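Side-chain contacts in capsular polysaccharide export system protein KpsC (Thermosulfurimonas dismutans, PDB 6MGB), which probably acts as a beta-(2,4) Kdo-transferase building the glycolipid anchor of Gram-negative bacterial capsules, and binds cytidine monophosphate: residues Gly75-Val80 against Gly312-Val317; Pro87-Ile92 against Ile304-Gly309; Asp124-Ala129 against Ala296-Pro301; Ala269-Thr274 against Leu290-Ala295. All blocks are in the same frame, centred on the assembly; numbering follows the deposited sequence. Where two conformers were deposited one is given.

Contact 1: Gly75-Val80 against Gly312-Val317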
loop_
_atom_site.group_PDB
_atom_site.type_symbol
_atom_site.label_atom_id
_atom_site.label_comp_id
_atom_site.label_asym_id
_atom_site.label_seq_id
_atom_site.Cartn_x
_atom_site.Cartn_y
_atom_site.Cartn_z
ATOM N N GLY A 75 4.773 5.039 2.919
ATOM C CA GLY A 75 5.230 3.668 2.980
ATOM C C GLY A 75 4.111 2.722 3.370
ATOM O O GLY A 75 3.031 3.121 3.807
ATOM N N PHE A 76 4.384 1.426 3.196
ATOM C CA PHE A 76 3.397 0.412 3.553
ATOM C C PHE A 76 3.177 0.352 5.060
ATOM O O PHE A 76 2.056 0.084 5.509
ATOM C CB PHE A 76 3.831 -0.949 3.010
ATOM C CG PHE A 76 3.774 -1.050 1.508
ATOM C CD1 PHE A 76 2.644 -0.648 0.815
ATOM C CD2 PHE A 76 4.854 -1.542 0.792
ATOM C CE1 PHE A 76 2.588 -0.740 -0.562
ATOM C CE2 PHE A 76 4.804 -1.633 -0.588
ATOM C CZ PHE A 76 3.671 -1.231 -1.265
ATOM N N LEU A 77 4.223 0.587 5.849
ATOM C CA LEU A 77 4.100 0.830 7.283
ATOM C C LEU A 77 4.268 2.329 7.495
ATOM O O LEU A 77 5.367 2.863 7.321
ATOM C CB LEU A 77 5.145 0.048 8.075
ATOM C CG LEU A 77 5.145 -1.475 7.939
ATOM C CD1 LEU A 77 6.207 -2.078 8.846
ATOM C CD2 LEU A 77 3.774 -2.053 8.257
ATOM N N ARG A 78 3.183 3.012 7.861
ATOM C CA ARG A 78 3.176 4.471 7.833
ATOM C C ARG A 78 3.353 5.099 9.213
ATOM O O ARG A 78 4.257 5.915 9.405
ATOM C CB ARG A 78 1.887 4.993 7.187
ATOM C CG ARG A 78 1.964 6.481 6.877
ATOM C CD ARG A 78 0.608 7.117 6.688
ATOM N NE ARG A 78 0.736 8.547 6.422
ATOM C CZ ARG A 78 1.003 9.464 7.348
ATOM N NH1 ARG A 78 1.171 9.111 8.617
ATOM N NH2 ARG A 78 1.098 10.741 7.007
ATOM N N SER A 79 2.500 4.761 10.173
ATOM C CA SER A 79 2.460 5.544 11.404
ATOM C C SER A 79 1.562 4.860 12.428
ATOM O O SER A 79 0.932 3.833 12.156
ATOM C CB SER A 79 1.962 6.963 11.121
ATOM O OG SER A 79 0.710 6.929 10.453
ATOM N N VAL A 80 1.531 5.442 13.623
ATOM C CA VAL A 80 0.499 5.167 14.618
ATOM C C VAL A 80 -0.502 6.307 14.469
ATOM O O VAL A 80 -0.381 7.358 15.102
ATOM C CB VAL A 80 1.069 5.079 16.031
ATOM C CG1 VAL A 80 -0.044 4.819 17.039
ATOM C CG2 VAL A 80 2.131 3.994 16.112
ATOM N N GLY A 312 17.085 4.615 8.313
ATOM C CA GLY A 312 17.087 3.353 9.029
ATOM C C GLY A 312 16.531 2.208 8.210
ATOM O O GLY A 312 16.604 2.226 6.977
ATOM N N ASN A 313 15.969 1.204 8.884
ATOM C CA ASN A 313 15.431 0.023 8.223
ATOM C C ASN A 313 14.093 -0.329 8.857
ATOM O O ASN A 313 13.638 0.321 9.805
ATOM C CB ASN A 313 16.418 -1.150 8.304
ATOM C CG ASN A 313 16.805 -1.491 9.729
ATOM O OD1 ASN A 313 15.959 -1.541 10.621
ATOM N ND2 ASN A 313 18.093 -1.717 9.952
ATOM N N ILE A 314 13.460 -1.379 8.329
ATOM C CA ILE A 314 12.114 -1.738 8.764
ATOM C C ILE A 314 12.087 -2.051 10.252
ATOM O O ILE A 314 11.081 -1.805 10.929
ATOM C CB ILE A 314 11.587 -2.924 7.930
ATOM C CG1 ILE A 314 10.104 -3.164 8.228
ATOM C CG2 ILE A 314 12.412 -4.175 8.205
ATOM C CD1 ILE A 314 9.463 -4.230 7.360
ATOM N N PHE A 315 13.178 -2.600 10.789
ATOM C CA PHE A 315 13.197 -2.987 12.195
ATOM C C PHE A 315 13.187 -1.774 13.115
ATOM O O PHE A 315 12.699 -1.864 14.247
ATOM C CB PHE A 315 14.415 -3.868 12.470
ATOM C CG PHE A 315 14.386 -5.180 11.733
ATOM C CD1 PHE A 315 13.609 -6.230 12.197
ATOM C CD2 PHE A 315 15.121 -5.359 10.573
ATOM C CE1 PHE A 315 13.572 -7.435 11.524
ATOM C CE2 PHE A 315 15.088 -6.565 9.895
ATOM C CZ PHE A 315 14.312 -7.603 10.371
ATOM N N ASP A 316 13.712 -0.636 12.656
ATOM C CA ASP A 316 13.622 0.584 13.453
ATOM C C ASP A 316 12.174 1.028 13.607
ATOM O O ASP A 316 11.757 1.458 14.689
ATOM C CB ASP A 316 14.453 1.695 12.813
ATOM C CG ASP A 316 15.926 1.350 12.736
ATOM O OD1 ASP A 316 16.447 0.741 13.694
ATOM O OD2 ASP A 316 16.560 1.689 11.716
ATOM N N VAL A 317 11.389 0.928 12.533
ATOM C CA VAL A 317 9.990 1.336 12.597
ATOM C C VAL A 317 9.170 0.317 13.377
ATOM O O VAL A 317 8.286 0.684 14.161
ATOM C CB VAL A 317 9.442 1.556 11.173
ATOM C CG1 VAL A 317 7.920 1.623 11.169
ATOM C CG2 VAL A 317 10.025 2.835 10.586
#

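Contact 2: Pro87-Ile92 against Ile304-Gly309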
loop_
_atom_site.group_PDB
_atom_site.type_symbol
_atom_site.label_atom_id
_atom_site.label_comp_id
_atom_site.label_asym_id
_atom_site.label_seq_id
_atom_site.Cartn_x
_atom_site.Cartn_y
_atom_site.Cartn_z
ATOM N N PRO A 87 3.360 12.406 10.710
ATOM C CA PRO A 87 4.137 12.241 9.481
ATOM C C PRO A 87 4.413 10.773 9.212
ATOM O O PRO A 87 4.359 9.942 10.132
ATOM C CB PRO A 87 5.432 13.010 9.776
ATOM C CG PRO A 87 5.579 12.927 11.248
ATOM C CD PRO A 87 4.179 12.959 11.805
ATOM N N PRO A 88 4.716 10.410 7.968
ATOM C CA PRO A 88 4.978 8.999 7.666
ATOM C C PRO A 88 6.323 8.556 8.219
ATOM O O PRO A 88 7.294 9.318 8.233
ATOM C CB PRO A 88 4.957 8.955 6.134
ATOM C CG PRO A 88 5.366 10.328 5.721
ATOM C CD PRO A 88 4.815 11.259 6.768
ATOM N N LEU A 89 6.369 7.309 8.685
ATOM C CA LEU A 89 7.603 6.726 9.192
ATOM C C LEU A 89 8.431 6.069 8.100
ATOM O O LEU A 89 9.629 5.837 8.302
ATOM C CB LEU A 89 7.286 5.701 10.283
ATOM C CG LEU A 89 6.552 6.261 11.505
ATOM C CD1 LEU A 89 6.206 5.144 12.475
ATOM C CD2 LEU A 89 7.383 7.333 12.198
ATOM N N SER A 90 7.821 5.754 6.961
ATOM C CA SER A 90 8.548 5.304 5.788
ATOM C C SER A 90 7.917 5.944 4.564
ATOM O O SER A 90 6.752 6.350 4.579
ATOM C CB SER A 90 8.546 3.775 5.661
ATOM O OG SER A 90 7.236 3.269 5.483
ATOM N N LEU A 91 8.707 6.036 3.500
ATOM C CA LEU A 91 8.298 6.724 2.287
ATOM C C LEU A 91 8.678 5.873 1.086
ATOM O O LEU A 91 9.788 5.338 1.025
ATOM C CB LEU A 91 8.960 8.103 2.189
ATOM C CG LEU A 91 8.386 9.087 1.174
ATOM C CD1 LEU A 91 7.075 9.673 1.676
ATOM C CD2 LEU A 91 9.399 10.184 0.889
ATOM N N ILE A 92 7.754 5.743 0.143
ATOM C CA ILE A 92 8.031 5.071 -1.119
ATOM C C ILE A 92 8.490 6.115 -2.127
ATOM O O ILE A 92 7.828 7.142 -2.320
ATOM C CB ILE A 92 6.793 4.309 -1.622
ATOM C CG1 ILE A 92 6.627 3.023 -0.807
ATOM C CG2 ILE A 92 6.917 3.982 -3.109
ATOM C CD1 ILE A 92 5.291 2.340 -0.989
ATOM N N ILE A 304 13.037 5.599 7.987
ATOM C CA ILE A 304 13.811 6.440 8.890
ATOM C C ILE A 304 13.767 5.804 10.268
ATOM O O ILE A 304 12.807 5.111 10.626
ATOM C CB ILE A 304 13.312 7.904 8.950
ATOM C CG1 ILE A 304 11.779 8.000 9.035
ATOM C CG2 ILE A 304 13.820 8.681 7.747
ATOM C CD1 ILE A 304 11.185 7.703 10.404
ATOM N N ASN A 305 14.822 6.023 11.036
ATOM C CA ASN A 305 14.812 5.592 12.423
ATOM C C ASN A 305 14.018 6.630 13.208
ATOM O O ASN A 305 14.502 7.753 13.401
ATOM C CB ASN A 305 16.233 5.451 12.966
ATOM C CG ASN A 305 16.258 4.919 14.381
ATOM O OD1 ASN A 305 15.247 4.946 15.084
ATOM N ND2 ASN A 305 17.416 4.427 14.809
ATOM N N PRO A 306 12.799 6.317 13.655
ATOM C CA PRO A 306 11.981 7.361 14.296
ATOM C C PRO A 306 12.648 7.986 15.504
ATOM O O PRO A 306 12.349 9.137 15.841
ATOM C CB PRO A 306 10.696 6.613 14.683
ATOM C CG PRO A 306 10.670 5.408 13.807
ATOM C CD PRO A 306 12.102 5.019 13.638
ATOM N N ALA A 307 13.556 7.264 16.160
ATOM C CA ALA A 307 14.184 7.755 17.379
ATOM C C ALA A 307 15.311 8.741 17.108
ATOM O O ALA A 307 15.648 9.532 17.996
ATOM C CB ALA A 307 14.717 6.577 18.193
ATOM N N THR A 308 15.890 8.720 15.908
ATOM C CA THR A 308 17.026 9.566 15.577
ATOM C C THR A 308 16.763 10.530 14.431
ATOM O O THR A 308 17.522 11.493 14.277
ATOM C CB THR A 308 18.246 8.705 15.210
ATOM O OG1 THR A 308 18.001 8.027 13.972
ATOM C CG2 THR A 308 18.522 7.678 16.298
ATOM N N GLY A 309 15.720 10.309 13.634
ATOM C CA GLY A 309 15.486 11.124 12.461
ATOM C C GLY A 309 16.438 10.878 11.314
ATOM O O GLY A 309 16.451 11.666 10.362
#

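Contact 3: Asp124-Ala129 against Ala296-Pro301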
loop_
_atom_site.group_PDB
_atom_site.type_symbol
_atom_site.label_atom_id
_atom_site.label_comp_id
_atom_site.label_asym_id
_atom_site.label_seq_id
_atom_site.Cartn_x
_atom_site.Cartn_y
_atom_site.Cartn_z
ATOM N N ASP A 124 16.483 -14.084 5.611
ATOM C CA ASP A 124 16.413 -14.237 7.060
ATOM C C ASP A 124 15.822 -12.993 7.710
ATOM O O ASP A 124 14.958 -13.097 8.591
ATOM C CB ASP A 124 17.798 -14.532 7.637
ATOM C CG ASP A 124 18.283 -15.929 7.307
ATOM O OD1 ASP A 124 19.503 -16.103 7.101
ATOM O OD2 ASP A 124 17.445 -16.853 7.237
ATOM N N GLN A 125 16.270 -11.807 7.290
ATOM C CA GLN A 125 15.662 -10.576 7.781
ATOM C C GLN A 125 14.167 -10.554 7.493
ATOM O O GLN A 125 13.365 -10.185 8.360
ATOM C CB GLN A 125 16.340 -9.359 7.149
ATOM C CG GLN A 125 17.780 -9.148 7.575
ATOM C CD GLN A 125 18.364 -7.863 7.019
ATOM O OE1 GLN A 125 17.704 -7.141 6.273
ATOM N NE2 GLN A 125 19.608 -7.571 7.384
ATOM N N ALA A 126 13.771 -10.947 6.279
ATOM C CA ALA A 126 12.357 -10.929 5.919
ATOM C C ALA A 126 11.542 -11.835 6.834
ATOM O O ALA A 126 10.450 -11.461 7.278
ATOM C CB ALA A 126 12.183 -11.341 4.458
ATOM N N GLU A 127 12.056 -13.032 7.127
ATOM C CA GLU A 127 11.370 -13.924 8.058
ATOM C C GLU A 127 11.195 -13.260 9.418
ATOM O O GLU A 127 10.119 -13.326 10.023
ATOM C CB GLU A 127 12.149 -15.233 8.203
ATOM C CG GLU A 127 12.086 -16.139 6.988
ATOM C CD GLU A 127 12.795 -17.460 7.214
ATOM O OE1 GLU A 127 13.243 -17.708 8.353
ATOM O OE2 GLU A 127 12.904 -18.252 6.253
ATOM N N ARG A 128 12.250 -12.612 9.914
ATOM C CA ARG A 128 12.182 -11.964 11.220
ATOM C C ARG A 128 11.146 -10.847 11.225
ATOM O O ARG A 128 10.312 -10.758 12.134
ATOM C CB ARG A 128 13.560 -11.422 11.603
ATOM C CG ARG A 128 14.460 -12.433 12.296
ATOM C CD ARG A 128 15.904 -12.302 11.830
ATOM N NE ARG A 128 16.397 -10.929 11.919
ATOM C CZ ARG A 128 17.505 -10.492 11.328
ATOM N NH1 ARG A 128 18.244 -11.314 10.596
ATOM N NH2 ARG A 128 17.875 -9.226 11.466
ATOM N N ALA A 129 11.189 -9.977 10.214
ATOM C CA ALA A 129 10.256 -8.857 10.166
ATOM C C ALA A 129 8.820 -9.343 10.022
ATOM O O ALA A 129 7.906 -8.806 10.658
ATOM C CB ALA A 129 10.626 -7.919 9.018
ATOM N N ALA A 296 8.698 -5.987 -1.178
ATOM C CA ALA A 296 7.706 -4.928 -1.026
ATOM C C ALA A 296 7.900 -4.149 0.270
ATOM O O ALA A 296 7.739 -2.923 0.291
ATOM C CB ALA A 296 6.298 -5.517 -1.086
ATOM N N TYR A 297 8.231 -4.835 1.365
ATOM C CA TYR A 297 8.293 -4.190 2.672
ATOM C C TYR A 297 9.710 -3.890 3.147
ATOM O O TYR A 297 9.908 -2.908 3.868
ATOM C CB TYR A 297 7.577 -5.052 3.722
ATOM C CG TYR A 297 6.082 -4.781 3.846
ATOM C CD1 TYR A 297 5.261 -4.763 2.723
ATOM C CD2 TYR A 297 5.493 -4.559 5.088
ATOM C CE1 TYR A 297 3.902 -4.522 2.832
ATOM C CE2 TYR A 297 4.134 -4.317 5.204
ATOM C CZ TYR A 297 3.345 -4.300 4.074
ATOM O OH TYR A 297 1.992 -4.060 4.174
ATOM N N LEU A 298 10.705 -4.695 2.770
ATOM C CA LEU A 298 12.071 -4.441 3.221
ATOM C C LEU A 298 12.864 -3.579 2.238
ATOM O O LEU A 298 13.486 -2.591 2.642
ATOM C CB LEU A 298 12.803 -5.764 3.469
ATOM C CG LEU A 298 12.708 -6.318 4.893
ATOM C CD1 LEU A 298 11.312 -6.845 5.184
ATOM C CD2 LEU A 298 13.752 -7.401 5.118
ATOM N N LEU A 299 12.852 -3.932 0.953
ATOM C CA LEU A 299 13.700 -3.262 -0.030
ATOM C C LEU A 299 13.063 -2.009 -0.623
ATOM O O LEU A 299 13.748 -0.999 -0.818
ATOM C CB LEU A 299 14.044 -4.224 -1.168
ATOM C CG LEU A 299 14.721 -5.544 -0.791
ATOM C CD1 LEU A 299 15.145 -6.287 -2.049
ATOM C CD2 LEU A 299 15.914 -5.318 0.128
ATOM N N TYR A 300 11.762 -2.061 -0.924
ATOM C CA TYR A 300 11.147 -1.008 -1.730
ATOM C C TYR A 300 11.002 0.297 -0.956
ATOM O O TYR A 300 11.428 1.344 -1.471
ATOM C CB TYR A 300 9.811 -1.523 -2.281
ATOM C CG TYR A 300 9.026 -0.601 -3.187
ATOM C CD1 TYR A 300 9.577 -0.071 -4.348
ATOM C CD2 TYR A 300 7.695 -0.310 -2.903
ATOM C CE1 TYR A 300 8.832 0.752 -5.179
ATOM C CE2 TYR A 300 6.948 0.506 -3.721
ATOM C CZ TYR A 300 7.517 1.035 -4.858
ATOM O OH TYR A 300 6.761 1.846 -5.676
ATOM N N PRO A 301 10.449 0.322 0.255
ATOM C CA PRO A 301 10.288 1.596 0.963
ATOM C C PRO A 301 11.595 2.079 1.572
ATOM O O PRO A 301 12.535 1.314 1.796
ATOM C CB PRO A 301 9.266 1.269 2.061
ATOM C CG PRO A 301 8.788 -0.140 1.781
ATOM C CD PRO A 301 9.909 -0.790 1.049
#

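Contact 4: Ala269-Thr274 against Leu290-Ala295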
loop_
_atom_site.group_PDB
_atom_site.type_symbol
_atom_site.label_atom_id
_atom_site.label_comp_id
_atom_site.label_asym_id
_atom_site.label_seq_id
_atom_site.Cartn_x
_atom_site.Cartn_y
_atom_site.Cartn_z
ATOM N N ALA A 269 -0.737 -8.691 -6.778
ATOM C CA ALA A 269 -1.448 -9.626 -7.634
ATOM C C ALA A 269 -0.596 -9.994 -8.845
ATOM O O ALA A 269 0.341 -9.284 -9.217
ATOM C CB ALA A 269 -2.778 -9.027 -8.094
ATOM N N GLY A 270 -0.936 -11.126 -9.457
ATOM C CA GLY A 270 -0.272 -11.564 -10.669
ATOM C C GLY A 270 1.057 -12.255 -10.469
ATOM O O GLY A 270 1.783 -12.453 -11.450
ATOM N N TRP A 271 1.399 -12.635 -9.239
ATOM C CA TRP A 271 2.650 -13.321 -8.948
ATOM C C TRP A 271 2.441 -14.784 -8.577
ATOM O O TRP A 271 3.404 -15.465 -8.207
ATOM C CB TRP A 271 3.396 -12.593 -7.828
ATOM C CG TRP A 271 3.643 -11.150 -8.134
ATOM C CD1 TRP A 271 3.021 -10.075 -7.572
ATOM C CD2 TRP A 271 4.571 -10.623 -9.089
ATOM N NE1 TRP A 271 3.508 -8.910 -8.114
ATOM C CE2 TRP A 271 4.459 -9.220 -9.050
ATOM C CE3 TRP A 271 5.487 -11.203 -9.973
ATOM C CZ2 TRP A 271 5.230 -8.388 -9.858
ATOM C CZ3 TRP A 271 6.251 -10.376 -10.772
ATOM C CH2 TRP A 271 6.118 -8.983 -10.711
ATOM N N GLY A 272 1.208 -15.282 -8.672
ATOM C CA GLY A 272 0.900 -16.662 -8.361
ATOM C C GLY A 272 0.393 -16.906 -6.955
ATOM O O GLY A 272 0.159 -18.064 -6.595
ATOM N N LEU A 273 0.209 -15.856 -6.156
ATOM C CA LEU A 273 -0.228 -15.994 -4.772
ATOM C C LEU A 273 -1.694 -15.637 -4.567
ATOM O O LEU A 273 -2.217 -15.847 -3.467
ATOM C CB LEU A 273 0.637 -15.112 -3.862
ATOM C CG LEU A 273 2.128 -15.452 -3.837
ATOM C CD1 LEU A 273 2.904 -14.401 -3.061
ATOM C CD2 LEU A 273 2.355 -16.832 -3.236
ATOM N N THR A 274 -2.363 -15.115 -5.590
ATOM C CA THR A 274 -3.729 -14.633 -5.475
ATOM C C THR A 274 -4.590 -15.256 -6.562
ATOM O O THR A 274 -4.092 -15.751 -7.575
ATOM C CB THR A 274 -3.789 -13.106 -5.591
ATOM O OG1 THR A 274 -3.044 -12.689 -6.742
ATOM C CG2 THR A 274 -3.213 -12.445 -4.347
ATOM N N LEU A 290 7.062 -14.936 1.101
ATOM C CA LEU A 290 8.239 -14.364 1.743
ATOM C C LEU A 290 9.026 -13.492 0.772
ATOM O O LEU A 290 9.492 -12.408 1.138
ATOM C CB LEU A 290 9.121 -15.477 2.305
ATOM C CG LEU A 290 10.276 -15.019 3.198
ATOM C CD1 LEU A 290 9.751 -14.363 4.467
ATOM C CD2 LEU A 290 11.184 -16.188 3.540
ATOM N N GLU A 291 9.173 -13.942 -0.476
ATOM C CA GLU A 291 9.901 -13.148 -1.461
ATOM C C GLU A 291 9.162 -11.856 -1.778
ATOM O O GLU A 291 9.773 -10.783 -1.840
ATOM C CB GLU A 291 10.124 -13.964 -2.735
ATOM C CG GLU A 291 11.150 -15.077 -2.589
ATOM C CD GLU A 291 11.237 -15.957 -3.822
ATOM O OE1 GLU A 291 10.274 -15.967 -4.618
ATOM O OE2 GLU A 291 12.267 -16.639 -3.992
ATOM N N LEU A 292 7.846 -11.940 -1.980
ATOM C CA LEU A 292 7.051 -10.745 -2.237
ATOM C C LEU A 292 7.149 -9.769 -1.071
ATOM O O LEU A 292 7.342 -8.564 -1.266
ATOM C CB LEU A 292 5.598 -11.147 -2.491
ATOM C CG LEU A 292 4.576 -10.034 -2.719
ATOM C CD1 LEU A 292 5.041 -9.060 -3.785
ATOM C CD2 LEU A 292 3.245 -10.650 -3.110
ATOM N N PHE A 293 7.027 -10.282 0.154
ATOM C CA PHE A 293 7.136 -9.431 1.334
ATOM C C PHE A 293 8.515 -8.791 1.435
ATOM O O PHE A 293 8.634 -7.604 1.760
ATOM C CB PHE A 293 6.829 -10.256 2.585
ATOM C CG PHE A 293 7.123 -9.543 3.872
ATOM C CD1 PHE A 293 6.206 -8.660 4.416
ATOM C CD2 PHE A 293 8.316 -9.762 4.542
ATOM C CE1 PHE A 293 6.476 -8.007 5.600
ATOM C CE2 PHE A 293 8.589 -9.112 5.729
ATOM C CZ PHE A 293 7.671 -8.232 6.258
ATOM N N ALA A 294 9.574 -9.559 1.163
ATOM C CA ALA A 294 10.928 -9.025 1.271
ATOM C C ALA A 294 11.122 -7.826 0.350
ATOM O O ALA A 294 11.626 -6.778 0.770
ATOM C CB ALA A 294 11.947 -10.118 0.952
ATOM N N ALA A 295 10.730 -7.960 -0.917
ATOM C CA ALA A 295 10.880 -6.852 -1.854
ATOM C C ALA A 295 9.962 -5.691 -1.488
ATOM O O ALA A 295 10.386 -4.529 -1.476
ATOM C CB ALA A 295 10.595 -7.330 -3.277
#

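Contact 1: Gly75-Val80 against Gly312-Val317
L77 reaches across from the loop after strand 69-74 to the first turn of the C-terminal helix, where I314 and V317 receive it. The tighter half is the branch of L77 ending in CD1, which lies 4.1 Å from CG1 of I314 and 4.2 Å from its CD1, the two side chains crossing obliquely. I314 brings its CG1-CD1 arm to L77 through chi1 -171°, CG1 anti to the backbone N, although its CB does not aim at the loop. The second touch is looser: CB of L77 and CG1 of V317 are 4.4 Å apart. All three residues are buried, and Y297 of helix 289-299 also lies against L77. The polar groups of N313, D316, R78 and S79 lie apart from this patch. At the exposed N-cap, N313 and D316 form a capping box: D316 N donates to N313 OD1 over 3.2 Å, nearly in line with its C=O bond, while N313 N gives its hydrogen to D316 OD2 over 2.9 Å, approaching from above the carboxylate plane. On the loop, R78 turns away from the helix; its NH1 bonds S79 OG at 2.9 Å close to the guanidinium plane, and its NE pairs with D74. The chain then runs out to exposed V80. F76 O accepts from NE2 of Q248, a CMP-binding residue; the side chains of Q248 and L77 are about 6 Å apart. Across the junction itself no hydrogen bond forms: helix start and loop meet through nondirectional apolar packing, and the directional bonds described are made within each segment or to residues outside both.

Contact 2: Pro87-Ile92 against Ile304-Gly309
I304 begins the second segment by offering its backbone N to L89 O, a weak hydrogen bond because it is long (3.4 Å), although nearly straight at 173°. The bond ties the weakly bonded end of strand 302-305 to the residue just before strand 90-94. The side chain of I304 was modelled in two conformers, so its close approach to the same L89 carbonyl is doubtful; in the conformer given, its CD1 lies 4.2 Å from CD2 of L89. V27 and F28 of helix 25-29 also touch I304. N305 then points away from L89 and turns its amide to the local backbone instead: OD1 accepts from A307 N at 3.1 Å, with the donor standing above the carbonyl plane rather than on a lone pair, which makes an Asx turn. P306 brings the chain back to the contact. Its ring meets L89 at about a right angle, CG lying 4.1 Å from CD2, so in this conformer the same leucine methyl would meet both proline and isoleucine. L89 holds that branch there with CG anti to its carbonyl carbon (chi1 -61°), and H320 of the C-terminal helix touches both L89 and P306. Beyond the proline, T308 N and G309 N both bond to N305 O, at 3.0 and 2.8 Å, which curls the chain tightly; G309, with a positive phi of 73°, turns it toward the last strand. Such a curl joins antiparallel neighbours 302-305 and 310-312 as a beta-hairpin, added to the mixed N-terminal sheet beside strand 90-94.

Contact 3: Asp124-Ala129 against Ala296-Pro301
This is a helix-to-helix contact in which a single leucine, L298 near the end of helix 289-299, presses on one flank of helix 120-135 at Q125, A126 and A129. Its two methyls divide the work. CD2 sits at the turn of Q125 and A126, 3.8 Å from CB of Q125 and 3.7 Å from the backbone N of A126; CD1 reaches one turn further, 4.0 Å from CB of A129. The small alanines leave the backbone within reach of the leucine, and the CA atoms of A126 and L298 are 7.0 Å apart. Q125 lies aslant L298, its chain extended beyond CG, and its amide NE2 makes a weak bond with E121 on its own helix. L298 lies in a wider pi-type turn spanning 296-299. No hydrogen bond crosses the contact; the methyls of L298 meet alanine CB atoms, the Q125 chain and the A126 backbone N. F315 of helix 314-322 also touches Q125 and A129, and I314 touches L298. Helix 120-135 stands in the chain between the two sheets, and helix 289-299 leads from the second sheet back to the first, consistent with the GT-B fold of this family, in which the C-terminal part of the chain returns to the N-terminal domain.

Contact 4: Ala269-Thr274 against Leu290-Ala295
L292 and L273 slide past each other in opposite directions, meeting where CD2 of L292 comes within 3.8 Å of CD1 of L273. The other methyl of L292, CD1, turns to W271 and approaches the pyrrole carbon CD1 at 4.4 Å, oblique to the indole. One forked side chain of the helix thus sits against two residues of the loop. Both leucines point toward the contact: L292 has CG anti to its backbone N (chi1 177°), whereas L273 has CG anti to its carbonyl carbon and beside its own N (chi1 -62°). G272, with a positive phi of 96°, makes the turn between W271 and L273. The indole is also held from its polar end, NE1 donating to F267 O. No hydrogen bond crosses the contact, and L273 is the more solvent-accessible end, W271 and L292 being buried. Around them, L112 of helix 107-114 touches both W271 and L292, F251 and L254 of helix 248-255 lie against L292 and L273 respectively, and strand 275-276 continues directly from the loop.

How the contacts relate
Contacts 1 and 2 lie 6 Å apart between centres and are joined where the loop after strand 69-74 meets the start of strand 90-94: R78 O and L89 N are 2.6 Å apart, a probable hydrogen bond, and L77 O and S90 OG are 2.7 Å apart. Contact 3 joins contact 1 through F315, whose CZ packs 3.4 Å from Q125 O. Contacts 3 and 4, centres 12 Å apart, both use helix 289-299. Contacts 2 and 4, 25 Å apart between centres, do not touch. Of contacts 1, 2 and 4, contact 1 comes nearest the nucleotide, the L77 side chain lying about 8 Å from bound cytidine monophosphate and that of L292 about 13 Å; contact 3 lies away from the CMP-binding residues.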